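Side-chain contacts in retinoic acid receptor (Platynereis dumerilii, PDB 6EU9), which binds all-trans retinoic acid through its helical ligand-binding domain and probably acts as a ligand-dependent sensor that regulates transcription: residues Asn60-Gly65 with Thr81-Ala86; Thr72-Asn77 with Glu168-Lys173. One frame throughout, in Å; residues are numbered along the deposited sequence.

Contact 1: Asn60-Gly65 with Thr81-Ala86; sequences NVVDFG and TLLKAA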
loop_
_atom_site.group_PDB
_atom_site.type_symbol
_atom_site.label_atom_id
_atom_site.label_comp_id
_atom_site.label_asym_id
_atom_site.label_seq_id
_atom_site.Cartn_x
_atom_site.Cartn_y
_atom_site.Cartn_z
ATOM N N ASN A 60 8.779 11.514 -4.426
ATOM C CA ASN A 60 9.881 10.703 -4.881
ATOM C C ASN A 60 10.137 9.493 -4.005
ATOM O O ASN A 60 10.493 8.448 -4.522
ATOM C CB ASN A 60 11.118 11.559 -4.981
ATOM C CG ASN A 60 11.047 12.517 -6.135
ATOM O OD1 ASN A 60 10.507 12.168 -7.185
ATOM N ND2 ASN A 60 11.643 13.704 -5.976
ATOM N N VAL A 61 9.898 9.612 -2.703
ATOM C CA VAL A 61 10.091 8.503 -1.796
ATOM C C VAL A 61 9.118 7.379 -2.136
ATOM O O VAL A 61 9.499 6.201 -2.054
ATOM C CB VAL A 61 9.909 8.871 -0.321
ATOM C CG1 VAL A 61 10.050 7.626 0.587
ATOM C CG2 VAL A 61 10.867 9.990 0.043
ATOM N N VAL A 62 7.906 7.733 -2.543
ATOM C CA VAL A 62 6.919 6.739 -2.993
ATOM C C VAL A 62 7.482 5.987 -4.203
ATOM O O VAL A 62 7.444 4.752 -4.241
ATOM C CB VAL A 62 5.537 7.336 -3.362
ATOM C CG1 VAL A 62 4.590 6.220 -3.744
ATOM C CG2 VAL A 62 4.927 8.118 -2.221
ATOM N N ASP A 63 8.031 6.731 -5.164
ATOM C CA ASP A 63 8.635 6.163 -6.339
ATOM C C ASP A 63 9.769 5.243 -5.957
ATOM O O ASP A 63 9.899 4.167 -6.528
ATOM C CB ASP A 63 9.035 7.250 -7.325
ATOM C CG ASP A 63 7.827 7.665 -8.210
ATOM O OD1 ASP A 63 7.043 6.797 -8.662
ATOM O OD2 ASP A 63 7.589 8.890 -8.443
ATOM N N PHE A 64 10.536 5.647 -4.958
ATOM C CA PHE A 64 11.673 4.877 -4.500
ATOM C C PHE A 64 11.188 3.492 -4.106
ATOM O O PHE A 64 11.786 2.528 -4.522
ATOM C CB PHE A 64 12.416 5.597 -3.343
ATOM C CG PHE A 64 13.477 4.762 -2.713
ATOM C CD1 PHE A 64 14.696 4.564 -3.368
ATOM C CD2 PHE A 64 13.310 4.195 -1.444
ATOM C CE1 PHE A 64 15.694 3.753 -2.814
ATOM C CE2 PHE A 64 14.265 3.351 -0.928
ATOM C CZ PHE A 64 15.482 3.166 -1.593
ATOM N N GLY A 65 10.101 3.437 -3.338
ATOM C CA GLY A 65 9.494 2.202 -2.947
ATOM C C GLY A 65 8.993 1.432 -4.158
ATOM O O GLY A 65 9.129 0.215 -4.232
ATOM N N THR A 81 1.445 1.024 4.959
ATOM C CA THR A 81 1.838 1.152 6.356
ATOM C C THR A 81 3.288 1.532 6.494
ATOM O O THR A 81 3.539 2.496 7.182
ATOM C CB THR A 81 1.583 -0.173 7.084
ATOM O OG1 THR A 81 0.260 -0.610 6.758
ATOM C CG2 THR A 81 1.711 -0.060 8.550
ATOM N N LEU A 82 4.180 0.841 5.773
ATOM C CA LEU A 82 5.632 1.078 5.887
ATOM C C LEU A 82 6.016 2.373 5.286
ATOM O O LEU A 82 6.864 3.036 5.799
ATOM C CB LEU A 82 6.466 -0.033 5.250
ATOM C CG LEU A 82 6.397 -1.442 5.842
ATOM C CD1 LEU A 82 7.203 -2.340 4.961
ATOM C CD2 LEU A 82 6.978 -1.467 7.244
ATOM N N LEU A 83 5.368 2.741 4.191
ATOM C CA LEU A 83 5.664 4.007 3.509
ATOM C C LEU A 83 5.244 5.184 4.374
ATOM O O LEU A 83 6.012 6.184 4.441
ATOM C CB LEU A 83 4.975 4.090 2.172
ATOM C CG LEU A 83 5.847 3.714 0.973
ATOM C CD1 LEU A 83 4.939 3.605 -0.253
ATOM C CD2 LEU A 83 6.915 4.798 0.809
ATOM N N LYS A 84 4.039 5.093 5.002
ATOM C CA LYS A 84 3.621 6.173 5.849
ATOM C C LYS A 84 4.603 6.357 6.992
ATOM O O LYS A 84 5.052 7.466 7.292
ATOM C CB LYS A 84 2.215 5.927 6.355
ATOM C CG LYS A 84 1.185 6.750 5.565
ATOM C CD LYS A 84 -0.014 5.947 5.152
ATOM C CE LYS A 84 -1.147 5.943 6.171
ATOM N NZ LYS A 84 -2.198 6.889 5.675
ATOM N N ALA A 85 4.966 5.233 7.609
ATOM C CA ALA A 85 5.842 5.177 8.767
ATOM C C ALA A 85 7.245 5.699 8.478
ATOM O O ALA A 85 7.798 6.345 9.321
ATOM C CB ALA A 85 5.895 3.745 9.247
ATOM N N ALA A 86 7.734 5.504 7.254
ATOM C CA ALA A 86 9.173 5.674 6.964
ATOM C C ALA A 86 9.444 6.930 6.183
ATOM O O ALA A 86 10.583 7.299 5.947
ATOM C CB ALA A 86 9.698 4.487 6.165
#
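With chi1 at 177°, Val61 holds CG1 opposite its backbone N, and Leu83, swung to chi1 -98° with one methyl extended away from CA (chi2 170°), spreads its two methyls toward Val61 and Val62. CD1 faces CG1 of Val62 at 4.4 Å, while CD2 approaches CG1 of Val61 at 4.2 Å and also lies against the backbone of Val62 at CA. The forked leucine thus spans two consecutive valines, whose compact branched side chains stay close to their helix. CD2 also lies 4.1 Å from Val61 O, a carbonyl already taken up by the helical bond from Gly65 N, so an apolar methyl can rest beside it at little cost. Across these two segments the nearest CA atoms, of Val62 and Leu83, are 7.2 Å apart. Leu83 continues onto Leu156, and Val61 onto Ile90 and Ile91; Leu231 of the second subunit packs on both Val62 and Leu83. In nuclear receptors these two helices help to line the coactivator groove, and this apolar patch is consistent with its floor. Held by dispersion and the exclusion of water, the contact depends on the fit of its methyls and not on directed bonds.

Contact 2: Thr72-Asn77 with Glu168-Lys173; sequences TQLSTN and EKVEQK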
loop_
_atom_site.group_PDB
_atom_site.type_symbol
_atom_site.label_atom_id
_atom_site.label_comp_id
_atom_site.label_asym_id
_atom_site.label_seq_id
_atom_site.Cartn_x
_atom_site.Cartn_y
_atom_site.Cartn_z
ATOM N N THR A 72 7.762 -4.408 -3.188
ATOM C CA THR A 72 6.660 -4.798 -4.053
ATOM C C THR A 72 6.073 -6.168 -3.758
ATOM O O THR A 72 4.894 -6.372 -3.979
ATOM C CB THR A 72 7.129 -4.684 -5.521
ATOM O OG1 THR A 72 8.545 -5.053 -5.664
ATOM C CG2 THR A 72 6.931 -3.202 -5.942
ATOM N N GLN A 73 6.866 -7.065 -3.247
ATOM C CA GLN A 73 6.388 -8.417 -2.871
ATOM C C GLN A 73 5.325 -8.423 -1.807
ATOM O O GLN A 73 4.532 -9.329 -1.805
ATOM C CB GLN A 73 7.475 -9.329 -2.340
ATOM C CG GLN A 73 8.764 -9.279 -3.106
ATOM C CD GLN A 73 9.274 -10.624 -3.418
ATOM O OE1 GLN A 73 8.790 -11.664 -2.935
ATOM N NE2 GLN A 73 10.252 -10.638 -4.280
ATOM N N LEU A 74 5.287 -7.435 -0.914
ATOM C CA LEU A 74 4.475 -7.567 0.312
ATOM C C LEU A 74 3.113 -7.050 0.008
ATOM O O LEU A 74 2.933 -6.423 -1.044
ATOM C CB LEU A 74 5.079 -6.735 1.438
ATOM C CG LEU A 74 6.583 -6.686 1.523
ATOM C CD1 LEU A 74 6.912 -5.209 1.613
ATOM C CD2 LEU A 74 7.080 -7.557 2.633
ATOM N N SER A 75 2.179 -7.183 0.961
ATOM C CA SER A 75 0.807 -6.717 0.816
ATOM C C SER A 75 0.809 -5.272 0.388
ATOM O O SER A 75 1.730 -4.489 0.712
ATOM C CB SER A 75 0.039 -6.746 2.129
ATOM O OG SER A 75 0.636 -7.560 3.048
ATOM N N THR A 76 -0.234 -4.876 -0.371
ATOM C CA THR A 76 -0.491 -3.474 -0.653
ATOM C C THR A 76 -0.604 -2.692 0.672
ATOM O O THR A 76 -0.118 -1.575 0.738
ATOM C CB THR A 76 -1.705 -3.361 -1.537
ATOM O OG1 THR A 76 -1.257 -3.720 -2.853
ATOM C CG2 THR A 76 -2.280 -1.967 -1.606
ATOM N N ASN A 77 -1.204 -3.322 1.683
ATOM C CA ASN A 77 -1.439 -2.692 2.946
ATOM C C ASN A 77 -0.128 -2.348 3.668
ATOM O O ASN A 77 0.072 -1.204 4.145
ATOM C CB ASN A 77 -2.277 -3.571 3.850
ATOM C CG ASN A 77 -3.612 -2.987 4.117
ATOM O OD1 ASN A 77 -3.753 -1.775 4.163
ATOM N ND2 ASN A 77 -4.598 -3.814 4.313
ATOM N N GLU A 168 6.558 -10.511 10.420
ATOM C CA GLU A 168 7.595 -11.519 10.306
ATOM C C GLU A 168 8.248 -11.532 8.912
ATOM O O GLU A 168 9.454 -11.697 8.822
ATOM C CB GLU A 168 7.060 -12.939 10.612
ATOM C CG GLU A 168 5.745 -13.029 11.367
ATOM C CD GLU A 168 4.504 -13.149 10.467
ATOM O OE1 GLU A 168 4.579 -13.485 9.242
ATOM O OE2 GLU A 168 3.393 -12.964 11.032
ATOM N N LYS A 169 7.433 -11.339 7.855
ATOM C CA LYS A 169 7.974 -11.324 6.512
ATOM C C LYS A 169 8.769 -10.088 6.291
ATOM O O LYS A 169 9.910 -10.148 5.741
ATOM C CB LYS A 169 6.942 -11.503 5.402
ATOM C CG LYS A 169 5.885 -12.579 5.621
ATOM C CD LYS A 169 5.022 -12.689 4.371
ATOM C CE LYS A 169 3.833 -13.610 4.628
ATOM N NZ LYS A 169 2.896 -13.743 3.457
ATOM N N VAL A 170 8.211 -8.918 6.661
ATOM C CA VAL A 170 8.920 -7.637 6.521
ATOM C C VAL A 170 10.302 -7.772 7.143
ATOM O O VAL A 170 11.264 -7.344 6.561
ATOM C CB VAL A 170 8.141 -6.486 7.201
ATOM C CG1 VAL A 170 8.901 -5.191 7.178
ATOM C CG2 VAL A 170 6.873 -6.168 6.460
ATOM N N GLU A 171 10.370 -8.424 8.287
ATOM C CA GLU A 171 11.635 -8.663 8.954
ATOM C C GLU A 171 12.597 -9.542 8.184
ATOM O O GLU A 171 13.794 -9.288 8.189
ATOM C CB GLU A 171 11.410 -9.240 10.353
ATOM C CG GLU A 171 12.268 -8.599 11.394
ATOM C CD GLU A 171 12.842 -9.632 12.310
ATOM O OE1 GLU A 171 12.006 -10.289 12.975
ATOM O OE2 GLU A 171 14.091 -9.803 12.219
ATOM N N GLN A 172 12.038 -10.565 7.541
ATOM C CA GLN A 172 12.837 -11.556 6.781
ATOM C C GLN A 172 13.324 -10.890 5.550
ATOM O O GLN A 172 14.492 -11.049 5.171
ATOM C CB GLN A 172 11.953 -12.751 6.421
ATOM C CG GLN A 172 11.636 -13.571 7.670
ATOM C CD GLN A 172 10.785 -14.799 7.429
ATOM O OE1 GLN A 172 10.532 -15.229 6.269
ATOM N NE2 GLN A 172 10.363 -15.416 8.533
ATOM N N LYS A 173 12.451 -10.149 4.898
ATOM C CA LYS A 173 12.877 -9.324 3.770
ATOM C C LYS A 173 13.938 -8.292 4.071
ATOM O O LYS A 173 14.741 -7.982 3.257
ATOM C CB LYS A 173 11.687 -8.798 3.020
ATOM C CG LYS A 173 11.032 -9.943 2.286
ATOM C CD LYS A 173 9.686 -9.588 1.658
ATOM C CE LYS A 173 9.123 -10.718 0.769
ATOM N NZ LYS A 173 9.888 -12.006 0.856
#
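Leu74, which packs against Val170 and Lys173, is tied down through its backbone by Gln79 NE2, an amide nitrogen that hydrogen-bonds Leu74 O and, weakly, Ser75 O. The turn before helix 76-97 is thereby held while its leucine reaches across. CG of Leu74 sits beside the backbone N, anti to the carbonyl carbon (chi1 -38°), which carries CD2 nearer the other helix than the direction of CB alone would suggest. CD2 meets Val170 CG2 at 4.1 Å, the two side chains crossing at about a right angle; a branched valine offers a methyl here without needing length. The same CD2 also touches CD of Lys173, whose chain runs past the leucine in the opposite direction. Lysine suits this edge because its extended methylenes cover an apolar neighbour, and the turn at chi4 (9°) sets NZ off from that line. Farther out, Lys173 CE lies 3.8 Å from Gln73 CB, and Gln73, bent at chi2, crosses the lysine chain. Its OE1 is 4.0 Å from Lys173 NZ, too far for a hydrogen bond, although the positive charge probably attracts the carbonyl weakly. Cutting Lys173 back to an alanine would probably leave CD2 of Leu74 covered on this segment by Val170 alone and take away the aliphatic surface on which Gln73 rests. Nearby, Glu165 accepts hydrogen bonds from Ser75 OG and Asn77 ND2, joining the turn to the loop that leads into helix 167-188. Val170 packs inward on Ile157 and Leu164 of that loop, so the contact fastens the turn that leads into helix 76-97 to the first turns of helix 167-188.

How the contacts relate
Along the chain the four segments interleave: 60-65, 72-77, 81-86 and 168-173, so contact 1 and contact 2 cross in order. Their centres are about 13 Å apart, on the same side of the chain's centre, and helix 76-97 serves both. Contact 2 uses the turn just before that helix, though its segment runs into the first turn, whereas contact 1 lies farther along it, against the end of helix 47-66. The two meet directly where Leu82 CD1 packs on Val170 CG1 at 4.0 Å. Helix 76-97 therefore links helix 47-66 to helix 167-188 within the mainly helical ligand-binding domain, and residues of both contacts also touch the second subunit.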